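Local atomic coordinates of B-agarase (Agarivorans gilvus, PDB entry 5Z6P), a protein that is a family 50 glycoside hydrolase with agarase activity that probably cleaves the beta-linked galactose units of agarose. Residues I518-L529 with V584-F594; A471-R479 with A535-V543. All coordinates share one frame; numbering follows the deposited sequence.

Contact 1. Residues I518-L529 with V584-F594; sequences IDGHYGIAIHTL and VEDYALLLEAF
Ala525 and Tyr587 mark where helix 523-529 crosses helix 584-594 almost perpendicularly: their CA atoms lie 5.5 Å apart, the axes come within 8.7 Å, and the N-to-C directions differ by 95°. The small Ala525 lets the backbones draw close, its CB resting 3.9 Å from Tyr587 CB. The packing is knobs-into-holes, with Tyr587 the knob set among Ile518, Ala525, Ile526 and Leu529. Ile526 CG1 lies over one face of its ring in a CH-pi contact, 4.0 Å from the centroid, while Ile518 CG2 comes in at the ring edge. Tyr522, the N-cap of helix 523-529, has CG beside its own backbone N (chi1 -59°), which lays the ring against helix 584-594: CE2 is 3.7 Å from Val584 CG1 and CE1 is 3.5 Å from Ala588 CA. His521 CD2 lies over the centre of one face of the Tyr522 ring, and the His521 ring edge meets Leu591 CD2. Leu529 CD1 touches Leu590 CD1 at 3.8 Å. The polar ends bond outside: Tyr522 OH and His521 NE2 to Glu628, Tyr587 OH to His579. Helix 627-634 packs against Ala588 and Leu591, helix 537-550 against Thr528 and Leu590, strand 461-462 against Ile524 and Phe594.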
loop_
_atom_site.group_PDB
_atom_site.type_symbol
_atom_site.label_atom_id
_atom_site.label_comp_id
_atom_site.label_asym_id
_atom_site.label_seq_id
_atom_site.Cartn_x
_atom_site.Cartn_y
_atom_site.Cartn_z
ATOM N N ILE A 518 -14.288 -17.267 7.209
ATOM C CA ILE A 518 -15.459 -17.385 6.337
ATOM C C ILE A 518 -16.171 -16.059 6.148
ATOM O O ILE A 518 -16.478 -15.664 5.020
ATOM C CB ILE A 518 -16.488 -18.390 6.880
ATOM C CG1 ILE A 518 -15.849 -19.757 7.076
ATOM C CG2 ILE A 518 -17.705 -18.477 5.940
ATOM C CD1 ILE A 518 -15.394 -20.367 5.808
ATOM N N ASP A 519 -16.428 -15.371 7.262
ATOM C CA ASP A 519 -17.204 -14.142 7.229
ATOM C C ASP A 519 -16.471 -13.041 6.482
ATOM O O ASP A 519 -17.094 -12.195 5.858
ATOM C CB ASP A 519 -17.549 -13.671 8.648
ATOM C CG ASP A 519 -18.727 -14.426 9.244
ATOM O OD1 ASP A 519 -19.886 -14.007 9.023
ATOM O OD2 ASP A 519 -18.500 -15.439 9.936
ATOM N N GLY A 520 -15.147 -13.045 6.560
ATOM C CA GLY A 520 -14.358 -12.071 5.830
ATOM C C GLY A 520 -14.293 -12.413 4.351
ATOM O O GLY A 520 -14.620 -11.612 3.496
ATOM N N HIS A 521 -13.874 -13.636 4.072
ATOM C CA HIS A 521 -13.697 -14.129 2.716
ATOM C C HIS A 521 -14.982 -13.977 1.881
ATOM O O HIS A 521 -14.963 -13.382 0.802
ATOM C CB HIS A 521 -13.242 -15.596 2.784
ATOM C CG HIS A 521 -12.855 -16.196 1.466
ATOM N ND1 HIS A 521 -12.015 -17.283 1.375
ATOM C CD2 HIS A 521 -13.221 -15.895 0.197
ATOM C CE1 HIS A 521 -11.865 -17.618 0.106
ATOM N NE2 HIS A 521 -12.588 -16.790 -0.628
ATOM N N TYR A 522 -16.084 -14.506 2.396
ATOM C CA TYR A 522 -17.350 -14.538 1.668
ATOM C C TYR A 522 -18.356 -13.516 2.206
ATOM O O TYR A 522 -19.547 -13.644 1.980
ATOM C CB TYR A 522 -17.939 -15.961 1.714
ATOM C CG TYR A 522 -17.016 -16.987 1.103
ATOM C CD1 TYR A 522 -16.901 -17.103 -0.273
ATOM C CD2 TYR A 522 -16.224 -17.811 1.896
ATOM C CE1 TYR A 522 -16.036 -18.000 -0.842
ATOM C CE2 TYR A 522 -15.353 -18.733 1.323
ATOM C CZ TYR A 522 -15.271 -18.811 -0.044
ATOM O OH TYR A 522 -14.442 -19.704 -0.641
ATOM N N GLY A 523 -17.863 -12.492 2.903
ATOM C CA GLY A 523 -18.696 -11.410 3.408
ATOM C C GLY A 523 -19.708 -10.813 2.430
ATOM O O GLY A 523 -20.844 -10.535 2.800
ATOM N N ILE A 524 -19.303 -10.626 1.179
ATOM C CA ILE A 524 -20.199 -10.072 0.169
ATOM C C ILE A 524 -21.346 -11.042 -0.134
ATOM O O ILE A 524 -22.482 -10.632 -0.315
ATOM C CB ILE A 524 -19.436 -9.726 -1.143
ATOM C CG1 ILE A 524 -18.478 -8.553 -0.924
ATOM C CG2 ILE A 524 -20.401 -9.381 -2.255
ATOM C CD1 ILE A 524 -17.436 -8.411 -2.040
ATOM N N ALA A 525 -21.039 -12.331 -0.182
ATOM C CA ALA A 525 -22.068 -13.335 -0.395
ATOM C C ALA A 525 -23.036 -13.361 0.786
ATOM O O ALA A 525 -24.247 -13.304 0.605
ATOM C CB ALA A 525 -21.450 -14.694 -0.610
ATOM N N ILE A 526 -22.488 -13.415 1.990
ATOM C CA ILE A 526 -23.269 -13.557 3.209
ATOM C C ILE A 526 -24.189 -12.358 3.463
ATOM O O ILE A 526 -25.374 -12.538 3.721
ATOM C CB ILE A 526 -22.337 -13.787 4.417
ATOM C CG1 ILE A 526 -21.551 -15.087 4.202
ATOM C CG2 ILE A 526 -23.141 -13.817 5.725
ATOM C CD1 ILE A 526 -20.478 -15.365 5.215
ATOM N N HIS A 527 -23.643 -11.146 3.380
ATOM C CA HIS A 527 -24.436 -9.945 3.603
ATOM C C HIS A 527 -25.539 -9.780 2.557
ATOM O O HIS A 527 -26.677 -9.487 2.888
ATOM C CB HIS A 527 -23.556 -8.692 3.598
ATOM C CG HIS A 527 -24.304 -7.441 3.932
ATOM N ND1 HIS A 527 -24.810 -6.597 2.969
ATOM C CD2 HIS A 527 -24.649 -6.905 5.127
ATOM C CE1 HIS A 527 -25.428 -5.586 3.559
ATOM N NE2 HIS A 527 -25.348 -5.756 4.869
ATOM N N THR A 528 -25.183 -9.964 1.296
ATOM C CA THR A 528 -26.137 -9.821 0.206
ATOM C C THR A 528 -27.299 -10.827 0.317
ATOM O O THR A 528 -28.444 -10.454 0.098
ATOM C CB THR A 528 -25.434 -9.950 -1.151
ATOM O OG1 THR A 528 -24.481 -8.885 -1.289
ATOM C CG2 THR A 528 -26.414 -9.865 -2.276
ATOM N N LEU A 529 -27.010 -12.072 0.685
ATOM C CA LEU A 529 -28.055 -13.058 0.965
ATOM C C LEU A 529 -29.031 -12.558 2.047
ATOM O O LEU A 529 -30.219 -12.895 2.041
ATOM C CB LEU A 529 -27.448 -14.396 1.393
ATOM C CG LEU A 529 -26.904 -15.290 0.277
ATOM C CD1 LEU A 529 -26.146 -16.490 0.827
ATOM C CD2 LEU A 529 -28.050 -15.719 -0.633
ATOM N N VAL A 584 -20.671 -22.848 2.176
ATOM C CA VAL A 584 -19.444 -22.155 1.773
ATOM C C VAL A 584 -19.131 -22.425 0.299
ATOM O O VAL A 584 -18.735 -21.521 -0.420
ATOM C CB VAL A 584 -18.247 -22.548 2.665
ATOM C CG1 VAL A 584 -16.937 -22.039 2.090
ATOM C CG2 VAL A 584 -18.451 -21.985 4.084
ATOM N N GLU A 585 -19.340 -23.657 -0.160
ATOM C CA GLU A 585 -19.285 -23.926 -1.600
ATOM C C GLU A 585 -20.212 -22.977 -2.369
ATOM O O GLU A 585 -19.826 -22.417 -3.380
ATOM C CB GLU A 585 -19.660 -25.381 -1.906
ATOM C CG GLU A 585 -18.549 -26.396 -1.647
ATOM C CD GLU A 585 -19.087 -27.813 -1.433
ATOM O OE1 GLU A 585 -18.329 -28.674 -0.944
ATOM O OE2 GLU A 585 -20.271 -28.066 -1.739
ATOM N N ASP A 586 -21.426 -22.787 -1.862
ATOM C CA ASP A 586 -22.385 -21.870 -2.478
ATOM C C ASP A 586 -21.927 -20.401 -2.384
ATOM O O ASP A 586 -22.058 -19.666 -3.341
ATOM C CB ASP A 586 -23.779 -22.052 -1.848
ATOM C CG ASP A 586 -24.439 -23.373 -2.262
ATOM O OD1 ASP A 586 -24.116 -23.859 -3.351
ATOM O OD2 ASP A 586 -25.260 -23.920 -1.505
ATOM N N TYR A 587 -21.383 -19.983 -1.244
ATOM C CA TYR A 587 -20.848 -18.620 -1.136
ATOM C C TYR A 587 -19.806 -18.373 -2.224
ATOM O O TYR A 587 -19.775 -17.308 -2.832
ATOM C CB TYR A 587 -20.222 -18.343 0.247
ATOM C CG TYR A 587 -21.142 -18.525 1.438
ATOM C CD1 TYR A 587 -22.521 -18.448 1.304
ATOM C CD2 TYR A 587 -20.616 -18.765 2.704
ATOM C CE1 TYR A 587 -23.361 -18.623 2.408
ATOM C CE2 TYR A 587 -21.422 -18.940 3.788
ATOM C CZ TYR A 587 -22.791 -18.872 3.645
ATOM O OH TYR A 587 -23.569 -19.062 4.746
ATOM N N ALA A 588 -18.957 -19.368 -2.466
ATOM C CA ALA A 588 -17.942 -19.279 -3.514
ATOM C C ALA A 588 -18.555 -19.069 -4.907
ATOM O O ALA A 588 -18.111 -18.211 -5.659
ATOM C CB ALA A 588 -17.075 -20.521 -3.508
ATOM N N LEU A 589 -19.560 -19.868 -5.247
ATOM C CA LEU A 589 -20.267 -19.698 -6.515
ATOM C C LEU A 589 -20.838 -18.277 -6.643
ATOM O O LEU A 589 -20.724 -17.641 -7.675
ATOM C CB LEU A 589 -21.407 -20.711 -6.640
ATOM C CG LEU A 589 -21.078 -22.204 -6.715
ATOM C CD1 LEU A 589 -22.365 -23.020 -6.699
ATOM C CD2 LEU A 589 -20.249 -22.519 -7.958
ATOM N N LEU A 590 -21.479 -17.817 -5.574
ATOM C CA LEU A 590 -22.124 -16.511 -5.553
ATOM C C LEU A 590 -21.092 -15.391 -5.724
ATOM O O LEU A 590 -21.293 -14.517 -6.536
ATOM C CB LEU A 590 -22.912 -16.321 -4.253
ATOM C CG LEU A 590 -24.057 -17.320 -4.014
ATOM C CD1 LEU A 590 -24.714 -17.117 -2.653
ATOM C CD2 LEU A 590 -25.103 -17.243 -5.117
ATOM N N LEU A 591 -19.990 -15.445 -4.969
ATOM C CA LEU A 591 -18.951 -14.413 -5.039
ATOM C C LEU A 591 -18.356 -14.337 -6.450
ATOM O O LEU A 591 -18.248 -13.256 -7.042
ATOM C CB LEU A 591 -17.848 -14.681 -3.999
ATOM C CG LEU A 591 -16.673 -13.721 -3.907
ATOM C CD1 LEU A 591 -17.129 -12.307 -3.597
ATOM C CD2 LEU A 591 -15.668 -14.208 -2.864
ATOM N N GLU A 592 -18.008 -15.492 -7.001
ATOM C CA GLU A 592 -17.447 -15.518 -8.341
ATOM C C GLU A 592 -18.439 -15.006 -9.380
ATOM O O GLU A 592 -18.040 -14.271 -10.268
ATOM C CB GLU A 592 -16.972 -16.927 -8.732
ATOM C CG GLU A 592 -16.534 -17.000 -10.186
ATOM C CD GLU A 592 -15.699 -18.217 -10.519
ATOM O OE1 GLU A 592 -15.341 -18.944 -9.593
ATOM O OE2 GLU A 592 -15.397 -18.439 -11.707
ATOM N N ALA A 593 -19.717 -15.377 -9.280
ATOM C CA ALA A 593 -20.704 -14.870 -10.247
ATOM C C ALA A 593 -20.834 -13.338 -10.152
ATOM O O ALA A 593 -20.899 -12.647 -11.150
ATOM C CB ALA A 593 -22.084 -15.526 -10.041
ATOM N N PHE A 594 -20.885 -12.831 -8.934
ATOM C CA PHE A 594 -20.931 -11.388 -8.711
ATOM C C PHE A 594 -19.741 -10.677 -9.370
ATOM O O PHE A 594 -19.927 -9.793 -10.193
ATOM C CB PHE A 594 -20.973 -11.081 -7.208
ATOM C CG PHE A 594 -20.620 -9.648 -6.864
ATOM C CD1 PHE A 594 -21.471 -8.612 -7.189
ATOM C CD2 PHE A 594 -19.448 -9.359 -6.185
ATOM C CE1 PHE A 594 -21.154 -7.298 -6.854
ATOM C CE2 PHE A 594 -19.120 -8.066 -5.859
ATOM C CZ PHE A 594 -19.969 -7.028 -6.205
#

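Contact 2. Residues A471-R479 with A535-V543; sequences ALPDPFDPR and ACPTKAVFV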
loop_
_atom_site.group_PDB
_atom_site.type_symbol
_atom_site.label_atom_id
_atom_site.label_comp_id
_atom_site.label_asym_id
_atom_site.label_seq_id
_atom_site.Cartn_x
_atom_site.Cartn_y
_atom_site.Cartn_z
ATOM N N ALA A 471 -18.363 -0.231 0.218
ATOM C CA ALA A 471 -19.279 -0.979 -0.613
ATOM C C ALA A 471 -18.776 -1.076 -2.053
ATOM O O ALA A 471 -18.012 -0.237 -2.517
ATOM C CB ALA A 471 -20.642 -0.340 -0.573
ATOM N N LEU A 472 -19.206 -2.119 -2.746
ATOM C CA LEU A 472 -18.818 -2.352 -4.133
ATOM C C LEU A 472 -20.022 -2.110 -5.034
ATOM O O LEU A 472 -21.153 -2.165 -4.582
ATOM C CB LEU A 472 -18.286 -3.782 -4.323
ATOM C CG LEU A 472 -16.964 -4.173 -3.661
ATOM C CD1 LEU A 472 -17.143 -4.554 -2.225
ATOM C CD2 LEU A 472 -16.317 -5.304 -4.420
ATOM N N PRO A 473 -19.784 -1.844 -6.313
ATOM C CA PRO A 473 -20.973 -1.622 -7.135
ATOM C C PRO A 473 -21.769 -2.913 -7.374
ATOM O O PRO A 473 -21.199 -3.995 -7.316
ATOM C CB PRO A 473 -20.397 -1.075 -8.440
ATOM C CG PRO A 473 -18.983 -1.536 -8.458
ATOM C CD PRO A 473 -18.536 -1.547 -7.034
ATOM N N ASP A 474 -23.075 -2.781 -7.594
ATOM C CA ASP A 474 -23.904 -3.896 -8.062
ATOM C C ASP A 474 -23.902 -3.850 -9.581
ATOM O O ASP A 474 -24.573 -3.024 -10.151
ATOM C CB ASP A 474 -25.334 -3.777 -7.505
ATOM C CG ASP A 474 -26.175 -5.022 -7.754
ATOM O OD1 ASP A 474 -25.957 -5.706 -8.761
ATOM O OD2 ASP A 474 -27.064 -5.307 -6.928
ATOM N N PRO A 475 -23.124 -4.729 -10.233
ATOM C CA PRO A 475 -22.977 -4.687 -11.688
ATOM C C PRO A 475 -24.228 -5.126 -12.437
ATOM O O PRO A 475 -24.219 -5.036 -13.641
ATOM C CB PRO A 475 -21.825 -5.674 -11.957
ATOM C CG PRO A 475 -21.881 -6.620 -10.870
ATOM C CD PRO A 475 -22.409 -5.873 -9.648
ATOM N N PHE A 476 -25.268 -5.582 -11.745
ATOM C CA PHE A 476 -26.518 -5.925 -12.415
ATOM C C PHE A 476 -27.504 -4.759 -12.400
ATOM O O PHE A 476 -28.602 -4.858 -12.921
ATOM C CB PHE A 476 -27.138 -7.168 -11.791
ATOM C CG PHE A 476 -26.301 -8.414 -11.981
ATOM C CD1 PHE A 476 -26.339 -9.112 -13.180
ATOM C CD2 PHE A 476 -25.470 -8.868 -10.969
ATOM C CE1 PHE A 476 -25.567 -10.259 -13.367
ATOM C CE2 PHE A 476 -24.695 -10.016 -11.141
ATOM C CZ PHE A 476 -24.739 -10.707 -12.347
ATOM N N ASP A 477 -27.091 -3.642 -11.819
ATOM C CA ASP A 477 -27.858 -2.410 -11.960
ATOM C C ASP A 477 -27.446 -1.745 -13.267
ATOM O O ASP A 477 -26.277 -1.414 -13.461
ATOM C CB ASP A 477 -27.625 -1.481 -10.762
ATOM C CG ASP A 477 -28.339 -0.120 -10.885
ATOM O OD1 ASP A 477 -28.897 0.250 -11.945
ATOM O OD2 ASP A 477 -28.320 0.597 -9.873
ATOM N N PRO A 478 -28.416 -1.535 -14.161
ATOM C CA PRO A 478 -28.173 -0.832 -15.424
ATOM C C PRO A 478 -27.359 0.463 -15.247
ATOM O O PRO A 478 -26.566 0.799 -16.122
ATOM C CB PRO A 478 -29.581 -0.538 -15.924
ATOM C CG PRO A 478 -30.395 -1.678 -15.365
ATOM C CD PRO A 478 -29.823 -1.949 -14.017
ATOM N N ARG A 479 -27.548 1.156 -14.126
ATOM C CA ARG A 479 -26.830 2.393 -13.871
ATOM C C ARG A 479 -25.307 2.169 -13.788
ATOM O O ARG A 479 -24.554 3.015 -14.207
ATOM C CB ARG A 479 -27.338 3.067 -12.593
ATOM C CG ARG A 479 -28.695 3.760 -12.765
ATOM C CD ARG A 479 -29.102 4.426 -11.460
ATOM N NE ARG A 479 -29.374 3.424 -10.440
ATOM C CZ ARG A 479 -29.702 3.705 -9.185
ATOM N NH1 ARG A 479 -29.936 2.727 -8.329
ATOM N NH2 ARG A 479 -29.797 4.966 -8.785
ATOM N N ALA A 535 -34.917 -4.635 -4.162
ATOM C CA ALA A 535 -34.073 -3.498 -4.513
ATOM C C ALA A 535 -32.592 -3.875 -4.599
ATOM O O ALA A 535 -31.728 -3.023 -4.521
ATOM C CB ALA A 535 -34.263 -2.365 -3.506
ATOM N N CYS A 536 -32.309 -5.156 -4.764
ATOM C CA CYS A 536 -30.941 -5.619 -4.888
ATOM C C CYS A 536 -30.809 -6.587 -6.062
ATOM O O CYS A 536 -31.107 -7.759 -5.916
ATOM C CB CYS A 536 -30.488 -6.293 -3.590
ATOM S SG CYS A 536 -28.802 -6.761 -3.570
ATOM N N PRO A 537 -30.378 -6.082 -7.225
ATOM C CA PRO A 537 -30.224 -6.905 -8.428
ATOM C C PRO A 537 -29.285 -8.103 -8.229
ATOM O O PRO A 537 -29.599 -9.173 -8.718
ATOM C CB PRO A 537 -29.648 -5.920 -9.461
ATOM C CG PRO A 537 -30.050 -4.576 -8.973
ATOM C CD PRO A 537 -30.122 -4.659 -7.488
ATOM N N THR A 538 -28.149 -7.928 -7.552
ATOM C CA THR A 538 -27.255 -9.060 -7.319
ATOM C C THR A 538 -27.928 -10.174 -6.478
ATOM O O THR A 538 -27.748 -11.350 -6.757
ATOM C CB THR A 538 -25.916 -8.596 -6.646
ATOM O OG1 THR A 538 -25.113 -7.901 -7.609
ATOM C CG2 THR A 538 -25.123 -9.777 -6.139
ATOM N N LYS A 539 -28.697 -9.801 -5.456
ATOM C CA LYS A 539 -29.452 -10.784 -4.682
ATOM C C LYS A 539 -30.397 -11.590 -5.584
ATOM O O LYS A 539 -30.487 -12.808 -5.449
ATOM C CB LYS A 539 -30.250 -10.106 -3.556
ATOM C CG LYS A 539 -31.155 -11.050 -2.779
ATOM C CD LYS A 539 -30.382 -12.200 -2.193
ATOM C CE LYS A 539 -31.281 -13.220 -1.526
ATOM N NZ LYS A 539 -31.871 -12.738 -0.239
ATOM N N ALA A 540 -31.094 -10.911 -6.498
ATOM C CA ALA A 540 -31.959 -11.611 -7.462
ATOM C C ALA A 540 -31.162 -12.647 -8.258
ATOM O O ALA A 540 -31.604 -13.788 -8.441
ATOM C CB ALA A 540 -32.618 -10.637 -8.396
ATOM N N VAL A 541 -29.985 -12.233 -8.729
ATOM C CA VAL A 541 -29.083 -13.124 -9.442
ATOM C C VAL A 541 -28.690 -14.307 -8.548
ATOM O O VAL A 541 -28.698 -15.440 -9.006
ATOM C CB VAL A 541 -27.800 -12.390 -9.924
ATOM C CG1 VAL A 541 -26.790 -13.385 -10.499
ATOM C CG2 VAL A 541 -28.157 -11.347 -10.953
ATOM N N PHE A 542 -28.377 -14.039 -7.278
ATOM C CA PHE A 542 -27.989 -15.105 -6.359
ATOM C C PHE A 542 -29.124 -16.132 -6.203
ATOM O O PHE A 542 -28.879 -17.326 -6.187
ATOM C CB PHE A 542 -27.610 -14.569 -4.973
ATOM C CG PHE A 542 -26.250 -13.883 -4.896
ATOM C CD1 PHE A 542 -25.411 -13.792 -5.986
ATOM C CD2 PHE A 542 -25.826 -13.332 -3.700
ATOM C CE1 PHE A 542 -24.156 -13.151 -5.869
ATOM C CE2 PHE A 542 -24.592 -12.693 -3.585
ATOM C CZ PHE A 542 -23.767 -12.603 -4.665
ATOM N N VAL A 543 -30.357 -15.649 -6.080
ATOM C CA VAL A 543 -31.515 -16.525 -5.961
ATOM C C VAL A 543 -31.632 -17.433 -7.193
ATOM O O VAL A 543 -31.878 -18.623 -7.072
ATOM C CB VAL A 543 -32.820 -15.716 -5.772
ATOM C CG1 VAL A 543 -34.049 -16.612 -5.955
ATOM C CG2 VAL A 543 -32.836 -15.077 -4.403
#
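Asp474 swings its carboxylate opposite its own backbone N (chi1 -170°) to the start of helix 537-543, where Thr538, with OG1 beside its backbone N (chi1 -73°), presents both hydroxyl and amide. Asp474 OD2 takes the Thr538 N-H through its syn lone pair, 2.9 Å between OD2 and N and nearly straight at 163°. Asp474 OD1 accepts from Thr538 OG1 at 2.6 Å, the hydroxyl standing well above the carboxylate plane. From the opposite face of that plane, and on the anti side, Phe476 N donates to the same OD1 at 3.1 Å, so three bonds fix the carboxylate's rotation. Beside it, Pro537 CD packs 3.2 Å from Asp474 OD2. Phe476 lays one ring face on Val541: CG2 sits almost on the ring normal, 3.4 Å from the centroid, a close CH-pi contact, while Thr538 OG1 lies at the ring edge. Phe476 CB also meets Pro537 CB at 3.6 Å. The negative charge next to a helix N-terminus would probably be stabilised by the helix dipole. Cys536 is the N-cap, its SG accepting a capping hydrogen bond from Lys539 N at 3.6 Å. The Asp474 to Phe476 bond makes an Asx turn within a type I beta turn, Asp474 to Asp477, which leads into helix 478-495, where Asp477 is the N-cap and accepts from Arg479 N through OD1.

The centres of contact 1 and contact 2 lie 14 Å apart, both within the region related to beta-galactosidases. Their segments alternate along the chain: 471-479, 518-529, 535-543, then 584-594. Helix 523-530 is followed directly by helix 537-550, so each contact holds one of two consecutive helices. They also touch. Lys539 NZ probably donates a hydrogen bond to Leu529 O, Phe542 packs on Leu590, and Phe594 reaches the backbone of Pro473 and the ring of Pro475. Helix 581-609 thus packs against both helices and against the turn after strand 472-473, joining the four segments into one continuous, largely helical packing unit.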